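Local coordinates for extracellular solute-binding protein, family 1 (Bifidobacterium longum subsp. infantis ATCC 15697, PDB 3OMB), which probably captures a solute, perhaps a sugar, outside the cell for an ABC importer, and binds a magnesium ion, at residues K47-M58 with T410-L421; W82-A91 with N101-Y111. All blocks are in the same frame, centred on the assembly; numbering follows the deposited sequence.

Contact 1: residues K47-M58 with T410-L421; sequences KKNANQEKMANM and TGDNQYPGLSEL
Gln52 runs beside Tyr415, the two side chains pointing the same way with amide and ring planes 39° apart. Its CG lies 3.2 Å from Gly417 O, and the whole side chain crosses that of Leu418 at about a right angle. There NE2 makes a weak hydrogen bond to Leu418 O, while OE1 accepts the backbone N of Asn49 at 3.0 Å, from above the carbonyl plane. With an alanine here, Asn49 N would probably lose its acceptor and Leu418 O its weak donor, and a gap would open beside Gly417. The loop leaving strand 41-48 makes a type I turn from Asn49 to Gln52, and Gln52 forms a single beta bridge with Tyr415, in which Glu53 N donates to Tyr415 O at 3.0 Å. The partner loop has just left helix 403-411 through a Schellman motif with Asn413 as C-prime residue. Asn49 ND2 reaches Glu420 OE2 at 2.9 Å, from above the carboxylate plane, and Arg79 bonds both Asn49 OD1 and Glu420 OE2. Lys48, its chain bent at chi2, chi3 and chi4, crosses Leu418 with CD 3.6 Å from CD2 and curls NZ back to Glu53 O and Glu76. Leu421 lays CD1 against Asn49 OD1, and one water joins Lys47 O to Leu421 O.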
loop_
_atom_site.group_PDB
_atom_site.type_symbol
_atom_site.label_atom_id
_atom_site.label_comp_id
_atom_site.label_asym_id
_atom_site.label_seq_id
_atom_site.Cartn_x
_atom_site.Cartn_y
_atom_site.Cartn_z
ATOM N N LYS A 47 0.758 -17.334 -0.743
ATOM C CA LYS A 47 0.495 -16.463 -1.882
ATOM C C LYS A 47 1.824 -15.992 -2.461
ATOM O O LYS A 47 2.747 -15.669 -1.707
ATOM C CB LYS A 47 -0.325 -15.264 -1.425
ATOM C CG LYS A 47 -0.904 -14.439 -2.574
ATOM C CD LYS A 47 -1.430 -13.119 -2.067
ATOM C CE LYS A 47 -2.909 -13.190 -1.798
ATOM N NZ LYS A 47 -3.334 -12.014 -0.978
ATOM N N LYS A 48 1.901 -15.963 -3.793
ATOM C CA LYS A 48 3.117 -15.623 -4.546
ATOM C C LYS A 48 2.857 -14.512 -5.573
ATOM O O LYS A 48 1.721 -14.320 -6.017
ATOM C CB LYS A 48 3.619 -16.852 -5.319
ATOM C CG LYS A 48 3.728 -18.156 -4.521
ATOM C CD LYS A 48 4.948 -18.172 -3.586
ATOM C CE LYS A 48 6.281 -18.139 -4.352
ATOM N NZ LYS A 48 6.455 -19.256 -5.316
ATOM N N ASN A 49 3.908 -13.794 -5.962
ATOM C CA ASN A 49 3.852 -12.966 -7.167
ATOM C C ASN A 49 4.262 -13.877 -8.330
ATOM O O ASN A 49 5.070 -14.798 -8.140
ATOM C CB ASN A 49 4.818 -11.766 -7.057
ATOM C CG ASN A 49 4.371 -10.711 -6.035
ATOM O OD1 ASN A 49 3.175 -10.438 -5.882
ATOM N ND2 ASN A 49 5.341 -10.102 -5.342
ATOM N N ALA A 50 3.726 -13.647 -9.527
ATOM C CA ALA A 50 4.135 -14.447 -10.706
ATOM C C ALA A 50 5.641 -14.414 -11.028
ATOM O O ALA A 50 6.157 -15.330 -11.646
ATOM C CB ALA A 50 3.318 -14.047 -11.967
ATOM N N ASN A 51 6.349 -13.370 -10.615
ATOM C CA ASN A 51 7.783 -13.301 -10.932
ATOM C C ASN A 51 8.694 -14.093 -9.977
ATOM O O ASN A 51 9.915 -14.070 -10.106
ATOM C CB ASN A 51 8.241 -11.841 -11.069
ATOM C CG ASN A 51 8.199 -11.084 -9.765
ATOM O OD1 ASN A 51 7.797 -11.611 -8.720
ATOM N ND2 ASN A 51 8.624 -9.829 -9.812
ATOM N N GLN A 52 8.088 -14.805 -9.035
ATOM C CA GLN A 52 8.839 -15.547 -8.046
ATOM C C GLN A 52 9.131 -16.996 -8.430
ATOM O O GLN A 52 8.326 -17.695 -9.047
ATOM C CB GLN A 52 8.150 -15.473 -6.677
ATOM C CG GLN A 52 8.211 -14.079 -6.082
ATOM C CD GLN A 52 7.198 -13.859 -4.987
ATOM O OE1 GLN A 52 6.448 -14.764 -4.614
ATOM N NE2 GLN A 52 7.177 -12.651 -4.447
ATOM N N GLU A 53 10.325 -17.417 -8.053
ATOM C CA GLU A 53 10.754 -18.804 -8.079
ATOM C C GLU A 53 9.803 -19.699 -7.248
ATOM O O GLU A 53 9.130 -19.228 -6.314
ATOM C CB GLU A 53 12.189 -18.769 -7.537
ATOM C CG GLU A 53 12.815 -19.992 -6.917
ATOM C CD GLU A 53 14.349 -19.859 -6.875
ATOM O OE1 GLU A 53 14.922 -19.538 -5.797
ATOM O OE2 GLU A 53 14.983 -20.043 -7.948
ATOM N N LYS A 54 9.719 -20.975 -7.604
ATOM C CA LYS A 54 8.923 -21.940 -6.823
ATOM C C LYS A 54 9.575 -22.174 -5.459
ATOM O O LYS A 54 10.809 -22.133 -5.348
ATOM C CB LYS A 54 8.753 -23.276 -7.561
ATOM C CG LYS A 54 7.981 -23.179 -8.871
ATOM C CD LYS A 54 7.598 -24.582 -9.402
ATOM C CE LYS A 54 6.696 -24.522 -10.666
ATOM N NZ LYS A 54 7.461 -24.186 -11.925
HETATM N N MSE A 55 8.739 -22.407 -4.443
HETATM C CA MSE A 55 9.183 -22.678 -3.064
HETATM C C MSE A 55 10.193 -23.812 -3.035
HETATM O O MSE A 55 11.190 -23.752 -2.321
HETATM C CB MSE A 55 8.005 -23.069 -2.142
HETATM C CG MSE A 55 6.884 -22.042 -1.982
HETATM SE SE MSE A 55 7.513 -20.256 -1.530
HETATM C CE MSE A 55 8.532 -20.686 0.072
ATOM N N ALA A 56 9.938 -24.840 -3.834
ATOM C CA ALA A 56 10.838 -25.986 -3.897
ATOM C C ALA A 56 12.285 -25.618 -4.286
ATOM O O ALA A 56 13.205 -26.323 -3.905
ATOM C CB ALA A 56 10.268 -27.082 -4.823
ATOM N N ASN A 57 12.484 -24.516 -5.014
ATOM C CA ASN A 57 13.841 -24.086 -5.430
ATOM C C ASN A 57 14.485 -23.055 -4.500
ATOM O O ASN A 57 15.575 -22.559 -4.792
ATOM C CB ASN A 57 13.852 -23.497 -6.848
ATOM C CG ASN A 57 13.417 -24.480 -7.904
ATOM O OD1 ASN A 57 12.573 -24.153 -8.719
ATOM N ND2 ASN A 57 13.993 -25.678 -7.910
HETATM N N MSE A 58 13.828 -22.728 -3.391
HETATM C CA MSE A 58 14.373 -21.741 -2.481
HETATM C C MSE A 58 15.096 -22.433 -1.330
HETATM O O MSE A 58 14.499 -23.211 -0.576
HETATM C CB MSE A 58 13.265 -20.813 -1.962
HETATM C CG MSE A 58 12.584 -19.970 -3.042
HETATM SE SE MSE A 58 11.105 -19.011 -2.224
HETATM C CE MSE A 58 10.354 -18.054 -3.734
ATOM N N THR A 410 14.706 -11.453 -11.045
ATOM C CA THR A 410 13.385 -10.833 -11.271
ATOM C C THR A 410 12.967 -10.826 -12.727
ATOM O O THR A 410 11.843 -11.201 -13.047
ATOM C CB THR A 410 13.358 -9.363 -10.797
ATOM O OG1 THR A 410 13.695 -9.301 -9.409
ATOM C CG2 THR A 410 11.980 -8.735 -11.015
ATOM N N GLY A 411 13.865 -10.386 -13.607
ATOM C CA GLY A 411 13.621 -10.437 -15.041
ATOM C C GLY A 411 13.296 -11.838 -15.541
ATOM O O GLY A 411 12.432 -12.007 -16.407
ATOM N N ASP A 412 13.982 -12.847 -14.993
ATOM C CA ASP A 412 13.789 -14.255 -15.393
ATOM C C ASP A 412 12.603 -14.933 -14.684
ATOM O O ASP A 412 12.462 -16.153 -14.749
ATOM C CB ASP A 412 15.072 -15.073 -15.130
ATOM C CG ASP A 412 16.162 -14.876 -16.203
ATOM O OD1 ASP A 412 17.320 -15.290 -15.931
ATOM O OD2 ASP A 412 15.889 -14.335 -17.307
ATOM N N ASN A 413 11.756 -14.145 -14.010
ATOM C CA ASN A 413 10.675 -14.683 -13.163
ATOM C C ASN A 413 11.181 -15.685 -12.114
ATOM O O ASN A 413 10.524 -16.685 -11.797
ATOM C CB ASN A 413 9.535 -15.274 -14.014
ATOM C CG ASN A 413 8.788 -14.211 -14.797
ATOM O OD1 ASN A 413 8.442 -13.161 -14.263
ATOM N ND2 ASN A 413 8.551 -14.474 -16.079
ATOM N N GLN A 414 12.361 -15.392 -11.571
ATOM C CA GLN A 414 12.972 -16.229 -10.557
ATOM C C GLN A 414 13.381 -15.434 -9.325
ATOM O O GLN A 414 14.463 -15.635 -8.780
ATOM C CB GLN A 414 14.175 -16.967 -11.146
ATOM C CG GLN A 414 13.772 -18.035 -12.155
ATOM C CD GLN A 414 14.931 -18.931 -12.561
ATOM O OE1 GLN A 414 16.104 -18.596 -12.359
ATOM N NE2 GLN A 414 14.604 -20.085 -13.142
ATOM N N TYR A 415 12.508 -14.531 -8.883
ATOM C CA TYR A 415 12.771 -13.792 -7.663
ATOM C C TYR A 415 12.935 -14.812 -6.519
ATOM O O TYR A 415 12.106 -15.712 -6.389
ATOM C CB TYR A 415 11.665 -12.770 -7.369
ATOM C CG TYR A 415 12.087 -11.828 -6.275
ATOM C CD1 TYR A 415 12.820 -10.664 -6.572
ATOM C CD2 TYR A 415 11.799 -12.118 -4.926
ATOM C CE1 TYR A 415 13.235 -9.801 -5.553
ATOM C CE2 TYR A 415 12.217 -11.278 -3.913
ATOM C CZ TYR A 415 12.932 -10.122 -4.227
ATOM O OH TYR A 415 13.351 -9.285 -3.216
ATOM N N PRO A 416 14.026 -14.706 -5.726
ATOM C CA PRO A 416 14.391 -15.831 -4.845
ATOM C C PRO A 416 13.645 -15.859 -3.500
ATOM O O PRO A 416 13.960 -16.687 -2.626
ATOM C CB PRO A 416 15.899 -15.642 -4.646
ATOM C CG PRO A 416 16.110 -14.182 -4.764
ATOM C CD PRO A 416 15.056 -13.652 -5.721
ATOM N N GLY A 417 12.678 -14.967 -3.325
ATOM C CA GLY A 417 11.896 -14.942 -2.099
ATOM C C GLY A 417 10.467 -14.498 -2.309
ATOM O O GLY A 417 9.963 -14.517 -3.432
ATOM N N LEU A 418 9.818 -14.108 -1.216
ATOM C CA LEU A 418 8.437 -13.633 -1.240
ATOM C C LEU A 418 8.311 -12.112 -1.345
ATOM O O LEU A 418 7.208 -11.590 -1.561
ATOM C CB LEU A 418 7.704 -14.119 0.008
ATOM C CG LEU A 418 7.508 -15.632 0.083
ATOM C CD1 LEU A 418 6.860 -16.005 1.393
ATOM C CD2 LEU A 418 6.675 -16.152 -1.095
ATOM N N SER A 419 9.429 -11.406 -1.153
ATOM C CA SER A 419 9.463 -9.947 -1.332
ATOM C C SER A 419 8.407 -9.305 -0.429
ATOM O O SER A 419 8.337 -9.636 0.771
ATOM C CB SER A 419 9.283 -9.570 -2.820
ATOM O OG SER A 419 9.585 -8.189 -3.025
ATOM N N GLU A 420 7.569 -8.426 -0.974
ATOM C CA GLU A 420 6.571 -7.763 -0.135
ATOM C C GLU A 420 5.500 -8.722 0.461
ATOM O O GLU A 420 4.746 -8.325 1.344
ATOM C CB GLU A 420 5.918 -6.558 -0.854
ATOM C CG GLU A 420 4.726 -6.915 -1.765
ATOM C CD GLU A 420 5.129 -7.397 -3.157
ATOM O OE1 GLU A 420 6.335 -7.398 -3.459
ATOM O OE2 GLU A 420 4.229 -7.774 -3.955
ATOM N N LEU A 421 5.445 -9.965 -0.022
ATOM C CA LEU A 421 4.528 -10.984 0.517
ATOM C C LEU A 421 5.161 -11.816 1.630
ATOM O O LEU A 421 4.685 -12.914 1.946
ATOM C CB LEU A 421 4.014 -11.905 -0.595
ATOM C CG LEU A 421 3.056 -11.241 -1.589
ATOM C CD1 LEU A 421 3.009 -12.025 -2.879
ATOM C CD2 LEU A 421 1.643 -11.068 -0.989
HETATM O O HOH W 1 2.881 -14.963 1.065
#

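Contact 2: residues W82-A91 with N101-Y111; sequences WAQQKNATLA and NGYGAVEAYQY
Trp82 holds its CG trans to the backbone N (chi1 -178°), which swings the indole off helix 79-92 toward the loop at Gly102 and Tyr103; Tyr103, with CG opposite its carbonyl carbon (chi1 -55°), brings its ring up to meet it. The indole presents its edge to the face of the tyrosine in an offset edge-to-face pair, the centroid of its six-membered ring 5.5 Å from that of Tyr103 and the planes at 77°. Farther along the indole rim, NE1 donates to Gly102 O at 2.9 Å; the bond is nearly straight, lies in the ring plane and uses a carbonyl lone pair, which fixes the indole's rotation. Lys86, fully extended, passes its CB over one indole face and carries CE to 3.5 Å from Gly102 O. Its NZ meets Glu107 from the opposite direction in a salt bridge, 3.2 Å to OE2, with weak hydrogen bonds to both carboxylate oxygens. Gly104 N also donates to Glu107 OE1, at 2.9 Å, and so steadies the acid. Leu90 slides past Tyr103, its CD2 3.4 Å from CE1, and sets its CB over a face of Tyr111 in a CH-pi contact, 3.9 Å from the ring centroid. Helix 79-92 is thereby joined to the loop after strand 98-100 and to helix 106-110; Trp82 also packs on Leu45 and Val77 of strands 41-48 and 71-78, while helix 473-486 meets helix 106-110 through Pro473.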
loop_
_atom_site.group_PDB
_atom_site.type_symbol
_atom_site.label_atom_id
_atom_site.label_comp_id
_atom_site.label_asym_id
_atom_site.label_seq_id
_atom_site.Cartn_x
_atom_site.Cartn_y
_atom_site.Cartn_z
ATOM N N TRP A 82 -5.634 -17.098 -6.395
ATOM C CA TRP A 82 -6.186 -17.241 -5.046
ATOM C C TRP A 82 -7.554 -16.565 -4.915
ATOM O O TRP A 82 -8.460 -17.112 -4.281
ATOM C CB TRP A 82 -5.204 -16.698 -3.998
ATOM C CG TRP A 82 -5.657 -16.853 -2.569
ATOM C CD1 TRP A 82 -5.749 -15.866 -1.634
ATOM C CD2 TRP A 82 -6.075 -18.064 -1.916
ATOM N NE1 TRP A 82 -6.197 -16.380 -0.442
ATOM C CE2 TRP A 82 -6.407 -17.725 -0.585
ATOM C CE3 TRP A 82 -6.201 -19.398 -2.325
ATOM C CZ2 TRP A 82 -6.864 -18.666 0.338
ATOM C CZ3 TRP A 82 -6.661 -20.338 -1.406
ATOM C CH2 TRP A 82 -6.984 -19.967 -0.088
ATOM N N ALA A 83 -7.684 -15.387 -5.530
ATOM C CA ALA A 83 -8.922 -14.608 -5.512
ATOM C C ALA A 83 -10.126 -15.433 -5.949
ATOM O O ALA A 83 -11.220 -15.259 -5.418
ATOM C CB ALA A 83 -8.783 -13.358 -6.382
ATOM N N GLN A 84 -9.906 -16.339 -6.898
ATOM C CA GLN A 84 -10.933 -17.270 -7.355
ATOM C C GLN A 84 -11.089 -18.508 -6.477
ATOM O O GLN A 84 -12.204 -19.004 -6.270
ATOM C CB GLN A 84 -10.659 -17.677 -8.800
ATOM C CG GLN A 84 -11.302 -16.715 -9.776
ATOM C CD GLN A 84 -10.446 -16.425 -10.990
ATOM O OE1 GLN A 84 -9.229 -16.207 -10.893
ATOM N NE2 GLN A 84 -11.086 -16.403 -12.146
ATOM N N GLN A 85 -9.966 -18.984 -5.954
ATOM C CA GLN A 85 -9.898 -20.206 -5.176
ATOM C C GLN A 85 -10.334 -20.029 -3.707
ATOM O O GLN A 85 -10.795 -20.982 -3.083
ATOM C CB GLN A 85 -8.457 -20.707 -5.220
ATOM C CG GLN A 85 -8.290 -22.194 -5.462
ATOM C CD GLN A 85 -6.840 -22.547 -5.732
ATOM O OE1 GLN A 85 -6.216 -22.001 -6.644
ATOM N NE2 GLN A 85 -6.291 -23.452 -4.930
ATOM N N LYS A 86 -10.182 -18.816 -3.172
ATOM C CA LYS A 86 -10.354 -18.536 -1.732
ATOM C C LYS A 86 -11.690 -18.966 -1.100
ATOM O O LYS A 86 -11.734 -19.895 -0.289
ATOM C CB LYS A 86 -10.090 -17.053 -1.439
ATOM C CG LYS A 86 -10.139 -16.718 0.023
ATOM C CD LYS A 86 -10.023 -15.242 0.255
ATOM C CE LYS A 86 -9.963 -14.969 1.738
ATOM N NZ LYS A 86 -9.520 -13.583 2.034
ATOM N N ASN A 87 -12.771 -18.278 -1.462
ATOM C CA ASN A 87 -14.094 -18.548 -0.892
ATOM C C ASN A 87 -14.534 -19.992 -1.092
ATOM O O ASN A 87 -15.180 -20.579 -0.226
ATOM C CB ASN A 87 -15.117 -17.549 -1.434
ATOM C CG ASN A 87 -14.723 -16.101 -1.131
ATOM O OD1 ASN A 87 -14.148 -15.804 -0.074
ATOM N ND2 ASN A 87 -15.016 -15.198 -2.060
ATOM N N ALA A 88 -14.137 -20.570 -2.218
ATOM C CA ALA A 88 -14.306 -21.999 -2.449
ATOM C C ALA A 88 -13.628 -22.853 -1.365
ATOM O O ALA A 88 -14.159 -23.887 -0.980
ATOM C CB ALA A 88 -13.789 -22.373 -3.831
ATOM N N THR A 89 -12.469 -22.406 -0.873
ATOM C CA THR A 89 -11.711 -23.128 0.167
ATOM C C THR A 89 -12.358 -23.009 1.547
ATOM O O THR A 89 -12.397 -23.974 2.314
ATOM C CB THR A 89 -10.240 -22.633 0.251
ATOM O OG1 THR A 89 -9.617 -22.783 -1.024
ATOM C CG2 THR A 89 -9.445 -23.426 1.265
ATOM N N LEU A 90 -12.842 -21.813 1.866
ATOM C CA LEU A 90 -13.525 -21.587 3.133
ATOM C C LEU A 90 -14.853 -22.346 3.187
ATOM O O LEU A 90 -15.173 -22.964 4.208
ATOM C CB LEU A 90 -13.740 -20.094 3.369
ATOM C CG LEU A 90 -12.463 -19.261 3.496
ATOM C CD1 LEU A 90 -12.791 -17.771 3.348
ATOM C CD2 LEU A 90 -11.738 -19.558 4.804
ATOM N N ALA A 91 -15.606 -22.303 2.084
ATOM C CA ALA A 91 -16.851 -23.073 1.937
ATOM C C ALA A 91 -16.539 -24.561 2.064
ATOM O O ALA A 91 -17.264 -25.306 2.718
ATOM C CB ALA A 91 -17.520 -22.777 0.589
ATOM N N ASN A 101 -0.576 -15.022 3.922
ATOM C CA ASN A 101 -1.353 -14.067 3.149
ATOM C C ASN A 101 -2.543 -14.732 2.478
ATOM O O ASN A 101 -2.863 -14.429 1.336
ATOM C CB ASN A 101 -0.495 -13.332 2.113
ATOM C CG ASN A 101 0.391 -12.272 2.735
ATOM O OD1 ASN A 101 -0.091 -11.322 3.339
ATOM N ND2 ASN A 101 1.694 -12.418 2.566
ATOM N N GLY A 102 -3.169 -15.663 3.189
ATOM C CA GLY A 102 -4.352 -16.349 2.674
ATOM C C GLY A 102 -5.638 -15.689 3.117
ATOM O O GLY A 102 -6.512 -15.438 2.300
ATOM N N TYR A 103 -5.723 -15.375 4.405
ATOM C CA TYR A 103 -6.973 -14.980 5.049
ATOM C C TYR A 103 -6.798 -13.787 5.948
ATOM O O TYR A 103 -5.710 -13.516 6.422
ATOM C CB TYR A 103 -7.473 -16.139 5.907
ATOM C CG TYR A 103 -7.604 -17.410 5.123
ATOM C CD1 TYR A 103 -8.656 -17.586 4.235
ATOM C CD2 TYR A 103 -6.650 -18.417 5.237
ATOM C CE1 TYR A 103 -8.760 -18.742 3.479
ATOM C CE2 TYR A 103 -6.755 -19.589 4.495
ATOM C CZ TYR A 103 -7.813 -19.747 3.626
ATOM O OH TYR A 103 -7.927 -20.895 2.888
ATOM N N GLY A 104 -7.884 -13.076 6.196
ATOM C CA GLY A 104 -7.880 -12.040 7.219
ATOM C C GLY A 104 -8.669 -12.538 8.409
ATOM O O GLY A 104 -9.405 -13.517 8.300
ATOM N N ALA A 105 -8.541 -11.838 9.530
ATOM C CA ALA A 105 -9.162 -12.234 10.799
ATOM C C ALA A 105 -10.689 -12.297 10.803
ATOM O O ALA A 105 -11.259 -13.111 11.531
ATOM C CB ALA A 105 -8.682 -11.321 11.916
ATOM N N VAL A 106 -11.352 -11.442 10.025
ATOM C CA VAL A 106 -12.810 -11.440 9.973
ATOM C C VAL A 106 -13.347 -12.803 9.517
ATOM O O VAL A 106 -14.464 -13.189 9.874
ATOM C CB VAL A 106 -13.353 -10.318 9.046
ATOM C CG1 VAL A 106 -13.107 -10.667 7.566
ATOM C CG2 VAL A 106 -14.843 -10.048 9.325
ATOM N N GLU A 107 -12.546 -13.529 8.743
ATOM C CA GLU A 107 -12.929 -14.857 8.273
ATOM C C GLU A 107 -13.004 -15.914 9.366
ATOM O O GLU A 107 -13.797 -16.848 9.281
ATOM C CB GLU A 107 -12.024 -15.298 7.140
ATOM C CG GLU A 107 -12.610 -14.850 5.817
ATOM C CD GLU A 107 -11.644 -14.085 4.960
ATOM O OE1 GLU A 107 -10.431 -14.037 5.287
ATOM O OE2 GLU A 107 -12.111 -13.516 3.949
ATOM N N ALA A 108 -12.198 -15.732 10.403
ATOM C CA ALA A 108 -12.305 -16.549 11.597
ATOM C C ALA A 108 -13.654 -16.375 12.299
ATOM O O ALA A 108 -14.117 -17.300 12.992
ATOM C CB ALA A 108 -11.181 -16.252 12.538
ATOM N N TYR A 109 -14.274 -15.207 12.114
ATOM C CA TYR A 109 -15.614 -14.933 12.639
ATOM C C TYR A 109 -16.720 -15.361 11.678
ATOM O O TYR A 109 -17.798 -15.775 12.109
ATOM C CB TYR A 109 -15.755 -13.458 13.037
ATOM C CG TYR A 109 -14.958 -13.111 14.283
ATOM C CD1 TYR A 109 -15.440 -13.449 15.558
ATOM C CD2 TYR A 109 -13.719 -12.468 14.194
ATOM C CE1 TYR A 109 -14.713 -13.140 16.703
ATOM C CE2 TYR A 109 -12.987 -12.159 15.326
ATOM C CZ TYR A 109 -13.488 -12.496 16.582
ATOM O OH TYR A 109 -12.771 -12.203 17.723
ATOM N N GLN A 110 -16.443 -15.281 10.379
ATOM C CA GLN A 110 -17.384 -15.771 9.379
ATOM C C GLN A 110 -17.486 -17.302 9.379
ATOM O O GLN A 110 -18.541 -17.843 9.111
ATOM C CB GLN A 110 -17.032 -15.246 7.990
ATOM C CG GLN A 110 -17.606 -13.858 7.715
ATOM C CD GLN A 110 -17.129 -13.267 6.399
ATOM O OE1 GLN A 110 -15.968 -13.434 6.005
ATOM N NE2 GLN A 110 -18.034 -12.566 5.707
ATOM N N TYR A 111 -16.380 -17.978 9.671
ATOM C CA TYR A 111 -16.348 -19.432 9.732
ATOM C C TYR A 111 -15.846 -19.836 11.109
ATOM O O TYR A 111 -14.654 -20.095 11.291
ATOM C CB TYR A 111 -15.481 -20.005 8.601
ATOM C CG TYR A 111 -15.972 -19.591 7.231
ATOM C CD1 TYR A 111 -16.880 -20.386 6.513
ATOM C CD2 TYR A 111 -15.568 -18.379 6.666
ATOM C CE1 TYR A 111 -17.358 -19.979 5.244
ATOM C CE2 TYR A 111 -16.033 -17.961 5.420
ATOM C CZ TYR A 111 -16.920 -18.761 4.711
ATOM O OH TYR A 111 -17.362 -18.323 3.484
#

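In the fold
Contact 2 is nested within the long loop that contact 1 closes: 47-58 comes first, then 82-91 and 101-111, and 410-421 follows some 300 residues later. Their centres are 23 Å apart, yet they touch where Leu421 O and Lys47 CE pack against Asn101, and where Lys47 CE meets Trp82. Both hang on one mixed sheet, in which 41-48 lies between 71-78 and 98-100. Contact 1 continues from the end of 41-48, while contact 2 follows 71-78 and 98-100. Contact 1 ties the early chain to the late chain, while contact 2 joins neighbouring early elements, both within what is probably one lobe of a two-lobed binding protein, away from the magnesium site.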